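Local coordinates for protein member of DUF4221 family (Bacteroides vulgatus, PDB 3S9J) that is of unknown function but folds as a six-bladed beta-propeller of the DUF4221 family and binds sodium ions in the crystal, at residues E22-L27 with Q62-R67; L27-F32 with N46-L51. All coordinates share one frame; numbering follows the deposited sequence.

Interaction 1 (E22-L27 with Q62-R67). With NA (sodium ion), chain C; FMT (formic acid), chain K.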
# COMPACT_ATOMS: atom_id res chain seq x y z
N GLU A 22 24.35 6.19 -6.29
CA GLU A 22 24.44 4.81 -5.74
C GLU A 22 23.91 4.69 -4.30
O GLU A 22 23.63 3.59 -3.84
CB GLU A 22 25.89 4.31 -5.78
CG GLU A 22 26.84 4.92 -4.81
CD GLU A 22 27.40 6.29 -5.22
OE1 GLU A 22 27.07 6.79 -6.35
OE2 GLU A 22 28.17 6.82 -4.41
N GLN A 23 23.81 5.81 -3.57
CA GLN A 23 23.31 5.77 -2.20
C GLN A 23 21.79 5.66 -2.07
O GLN A 23 21.29 5.43 -0.96
CB GLN A 23 23.76 7.02 -1.41
CG GLN A 23 25.25 7.04 -1.08
CD GLN A 23 25.49 7.97 0.12
OE1 GLN A 23 25.44 9.19 -0.02
NE2 GLN A 23 25.65 7.39 1.33
N THR A 24 21.06 5.85 -3.16
CA THR A 24 19.60 5.77 -3.11
C THR A 24 19.11 4.93 -4.27
O THR A 24 19.30 5.31 -5.41
CB THR A 24 18.93 7.17 -3.18
OG1 THR A 24 19.63 8.05 -2.27
CG2 THR A 24 17.42 7.04 -2.78
N TYR A 25 18.45 3.80 -3.99
CA TYR A 25 17.89 2.99 -5.07
C TYR A 25 16.55 3.55 -5.47
O TYR A 25 15.81 4.12 -4.63
CB TYR A 25 17.74 1.54 -4.61
CG TYR A 25 17.44 0.58 -5.73
CD1 TYR A 25 18.32 0.42 -6.79
CD2 TYR A 25 16.26 -0.16 -5.73
CE1 TYR A 25 18.02 -0.46 -7.84
CE2 TYR A 25 15.98 -1.07 -6.75
CZ TYR A 25 16.89 -1.20 -7.78
OH TYR A 25 16.63 -2.06 -8.81
N TYR A 26 16.20 3.40 -6.75
CA TYR A 26 15.01 4.11 -7.28
C TYR A 26 13.69 3.52 -6.80
O TYR A 26 12.65 4.16 -6.90
CB TYR A 26 14.99 4.21 -8.81
CG TYR A 26 14.72 2.88 -9.50
CD1 TYR A 26 13.42 2.45 -9.79
CD2 TYR A 26 15.75 2.03 -9.79
CE1 TYR A 26 13.17 1.21 -10.37
CE2 TYR A 26 15.51 0.79 -10.40
CZ TYR A 26 14.22 0.41 -10.69
OH TYR A 26 14.00 -0.81 -11.26
N LEU A 27 13.72 2.29 -6.31
CA LEU A 27 12.53 1.58 -5.84
C LEU A 27 12.46 1.59 -4.32
O LEU A 27 13.43 1.23 -3.66
CB LEU A 27 12.55 0.12 -6.27
CG LEU A 27 11.40 -0.75 -5.75
CD1 LEU A 27 10.10 -0.25 -6.33
CD2 LEU A 27 11.64 -2.20 -6.11
N GLN A 62 12.47 19.39 -5.65
CA GLN A 62 12.88 18.20 -6.41
C GLN A 62 14.30 17.72 -6.11
O GLN A 62 15.12 17.55 -7.01
CB GLN A 62 12.67 18.42 -7.91
CG GLN A 62 11.19 18.74 -8.21
CD GLN A 62 10.87 18.81 -9.69
OE1 GLN A 62 11.22 17.94 -10.46
NE2 GLN A 62 10.17 19.86 -10.08
N GLN A 63 14.56 17.48 -4.83
CA GLN A 63 15.87 17.03 -4.38
C GLN A 63 15.73 16.26 -3.07
O GLN A 63 14.66 16.23 -2.46
CB GLN A 63 16.81 18.25 -4.21
CG GLN A 63 16.45 19.10 -3.06
CD GLN A 63 17.47 20.25 -2.87
OE1 GLN A 63 17.81 20.94 -3.80
NE2 GLN A 63 17.97 20.39 -1.67
N ILE A 64 16.82 15.64 -2.64
CA ILE A 64 16.89 15.06 -1.31
C ILE A 64 16.94 16.13 -0.22
O ILE A 64 17.79 17.04 -0.28
CB ILE A 64 18.10 14.09 -1.19
CG1 ILE A 64 17.86 12.88 -2.13
CG2 ILE A 64 18.29 13.60 0.24
CD1 ILE A 64 19.07 11.93 -2.23
N ALA A 65 16.04 16.01 0.75
CA ALA A 65 16.01 16.90 1.95
C ALA A 65 16.91 16.40 3.07
O ALA A 65 17.59 17.20 3.72
CB ALA A 65 14.58 17.02 2.51
N LYS A 66 16.83 15.11 3.38
CA LYS A 66 17.68 14.53 4.40
C LYS A 66 17.72 13.02 4.29
O LYS A 66 16.90 12.43 3.57
CB LYS A 66 17.28 14.94 5.80
CG LYS A 66 16.03 14.43 6.35
CD LYS A 66 15.81 15.03 7.78
CE LYS A 66 14.51 14.57 8.38
NZ LYS A 66 14.01 15.48 9.48
N ARG A 67 18.66 12.45 5.02
CA ARG A 67 18.87 11.01 5.07
C ARG A 67 18.85 10.62 6.52
O ARG A 67 19.60 11.19 7.34
CB ARG A 67 20.21 10.66 4.43
CG ARG A 67 20.55 9.19 4.36
CD ARG A 67 21.81 8.98 3.55
NE ARG A 67 21.65 9.42 2.16
CZ ARG A 67 21.14 8.71 1.16
NH1 ARG A 67 20.73 7.46 1.34
NH2 ARG A 67 21.07 9.25 -0.05
NA NA C . 20.60 4.81 -7.22
C FMT K . 11.03 -1.11 -12.99
O1 FMT K . 10.19 -1.69 -13.74
O2 FMT K . 11.61 -1.66 -12.04
O HOH W 1 21.45 2.71 -5.79
O HOH W 2 19.00 3.47 -8.42

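Interaction 2 (L27-F32 with N46-L51)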
# COMPACT_ATOMS: atom_id res chain seq x y z
N LEU A 27 13.72 2.29 -6.31
CA LEU A 27 12.53 1.58 -5.84
C LEU A 27 12.46 1.59 -4.32
O LEU A 27 13.43 1.23 -3.66
CB LEU A 27 12.55 0.12 -6.27
CG LEU A 27 11.40 -0.75 -5.75
CD1 LEU A 27 10.10 -0.25 -6.33
CD2 LEU A 27 11.64 -2.20 -6.11
N SER A 28 11.29 1.98 -3.80
CA SER A 28 10.94 1.79 -2.42
C SER A 28 9.59 1.12 -2.32
O SER A 28 8.69 1.46 -3.08
CB SER A 28 10.82 3.14 -1.70
OG SER A 28 10.40 2.90 -0.33
N LYS A 29 9.46 0.20 -1.37
CA LYS A 29 8.17 -0.45 -1.07
C LYS A 29 7.43 0.21 0.08
O LYS A 29 6.35 -0.24 0.45
CB LYS A 29 8.35 -1.94 -0.78
CG LYS A 29 8.86 -2.72 -2.00
CD LYS A 29 8.86 -4.22 -1.74
CE LYS A 29 9.24 -5.04 -2.94
NZ LYS A 29 9.38 -6.52 -2.54
N SER A 30 7.99 1.29 0.62
CA SER A 30 7.36 1.99 1.74
C SER A 30 7.66 3.50 1.61
O SER A 30 8.58 4.05 2.26
CB SER A 30 7.86 1.43 3.05
OG SER A 30 7.13 1.97 4.16
N MSE A 31 6.90 4.13 0.73
CA MSE A 31 7.07 5.56 0.44
C MSE A 31 5.73 6.25 0.64
O MSE A 31 4.72 5.82 0.12
CB MSE A 31 7.59 5.85 -0.99
CG MSE A 31 7.07 5.03 -2.06
SE MSE A 31 7.41 6.13 -3.72
CE MSE A 31 5.52 6.72 -3.81
N PHE A 32 5.75 7.30 1.45
CA PHE A 32 4.54 8.02 1.81
C PHE A 32 4.77 9.51 1.79
O PHE A 32 5.77 10.00 2.30
CB PHE A 32 4.14 7.66 3.23
CG PHE A 32 3.81 6.19 3.44
CD1 PHE A 32 2.70 5.63 2.85
CD2 PHE A 32 4.65 5.37 4.20
CE1 PHE A 32 2.40 4.28 3.04
CE2 PHE A 32 4.35 4.05 4.43
CZ PHE A 32 3.21 3.48 3.83
N ASN A 46 14.57 3.37 2.07
CA ASN A 46 15.63 3.00 1.09
C ASN A 46 16.35 1.78 1.64
O ASN A 46 17.51 1.85 2.08
CB ASN A 46 16.56 4.22 0.95
CG ASN A 46 17.68 4.02 -0.04
OD1 ASN A 46 17.47 3.47 -1.13
ND2 ASN A 46 18.89 4.50 0.32
N THR A 47 15.63 0.65 1.60
CA THR A 47 16.14 -0.60 2.18
C THR A 47 16.28 -1.70 1.13
O THR A 47 16.55 -2.86 1.47
CB THR A 47 15.20 -1.10 3.31
OG1 THR A 47 13.86 -1.13 2.81
CG2 THR A 47 15.32 -0.16 4.54
N GLN A 48 16.09 -1.36 -0.14
CA GLN A 48 16.29 -2.37 -1.20
C GLN A 48 17.77 -2.68 -1.38
O GLN A 48 18.64 -1.86 -1.12
CB GLN A 48 15.70 -1.93 -2.52
CG GLN A 48 14.19 -1.81 -2.50
CD GLN A 48 13.48 -3.13 -2.27
OE1 GLN A 48 12.63 -3.25 -1.40
NE2 GLN A 48 13.85 -4.10 -3.00
N LYS A 49 18.04 -3.89 -1.81
CA LYS A 49 19.40 -4.28 -2.11
C LYS A 49 20.32 -4.09 -0.94
O LYS A 49 19.97 -4.49 0.16
CB LYS A 49 19.89 -3.64 -3.45
CG LYS A 49 19.01 -3.96 -4.61
CD LYS A 49 19.64 -3.43 -5.93
CE LYS A 49 19.10 -4.08 -7.15
NZ LYS A 49 19.96 -3.70 -8.32
N SER A 50 21.49 -3.48 -1.10
CA SER A 50 22.43 -3.34 -0.01
C SER A 50 22.18 -2.09 0.82
O SER A 50 22.88 -1.83 1.78
CB SER A 50 23.87 -3.31 -0.57
OG SER A 50 24.04 -2.18 -1.40
N LEU A 51 21.20 -1.28 0.41
CA LEU A 51 20.95 -0.01 1.07
C LEU A 51 20.13 -0.22 2.33
O LEU A 51 19.36 -1.16 2.43
CB LEU A 51 20.20 0.94 0.15
CG LEU A 51 21.00 1.23 -1.13
CD1 LEU A 51 20.16 1.91 -2.09
CD2 LEU A 51 22.27 2.03 -0.80
O HOH W 3 15.61 1.36 -1.77
O HOH W 4 11.63 -0.75 0.26

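Interaction 1 (E22-L27 with Q62-R67)
R67 reaches from its strand to the loop 22-27 and binds two successive residues there with the two terminal nitrogens of one guanidinium. The stronger bond runs from R67 NH2 to T24 OG1, 2.9 Å long and nearly straight at 166°, with the hydroxyl close to the guanidinium plane. T24 presents this oxygen because OG1 stands anti to its own carbonyl carbon (chi1 -45°). The second bond, R67 NH1 to Q23 O at 3.1 Å, is weak and bent to 132°. NH1 also forms a salt bridge with D53, the stronger polar partner of this charge.

The strand 63-69 is an edge strand of a four-stranded antiparallel blade of the propeller, and 22-27 belongs to the connection between strand 8-19 of one blade and strand 31-36 of this one. The CA atoms of T24 and R67 lie 9.7 Å apart, a gap that the long arginine chain bridges. A leucine in place of R67 would probably leave T24 OG1 without this donor and D53 without this salt-bridge partner.

Nonpolar contact is slight. Q23 CB lies over one guanidinium face, 3.7 Å from R67 NH2, and I64 CD1 comes within 3.9 Å of T24 OG1, so the branched I64 adds a hydrophobic flank beside the hydroxyl.

Metal binding uses the backbone: T24 O coordinates sodium at 2.3 Å, beside two waters, D21 O and N353 OD1.

Interaction 2 (L27-F32 with N46-L51)
A small, water-mediated surface contact joins L27 and K29, on the approach to strand 31-36, to Q48 in the loop that follows strand 39-46. Q48 supplies the touching atoms on its side. Its CG lies 3.3 Å from L27 O, and its amide oxygen OE1 lies alongside the aliphatic part of K29, 3.9 Å from K29 CG. The two side chains cross at about a right angle, K29 extended and Q48 folded at chi2 (-64°), a bend that turns the amide oxygen toward the K29 chain. Glutamine suits the place because its methylenes can pack while its polar end meets water.

Strands 31-36 and 39-46 are neighbours at the start of one four-stranded propeller blade, so the contact ties the entry to that blade to the loop between its second and third strands. Q48 also opens a type II' turn, closed by the bond from L51 N to Q48 O; within 27-32, S28 OG accepts from S30 N at 3.1 Å in an ST turn and also bonds to E45 O.

Two waters supply the polar bridges. One donates to both L27 O (2.9 Å) and N46 OD1 and accepts from Q48 N. The other takes the K29 N hydrogen at 2.9 Å and donates to Q48 OE1 at 3.2 Å, with a weak bond to T47 OG1. Beyond the pair, the lysine's charge finds a cation-pi partner in Y133, and L27 rests against F327.

Interactions 1 and 2 serve the same blade, whose edge strands are 31-36 and 63-69, and they share L27. Interaction 1 is partly buried, with T24 buried and Q23 exposed, and works by direct charged and hydroxyl bonds beside a sodium ion; interaction 2 is a surface contact of partly exposed residues joined chiefly through water. N46 couples them: its ND2 lies 2.9 Å from Q23 O and its OD1 3.0 Å from Y25 N, one asparagine amide probably donating to Q23 O and accepting from Y25 N. The loop 22-27 thus meets strand 63-69 by an arginine, whereas its continuation is met by a neutral glutamine of loop 46-51.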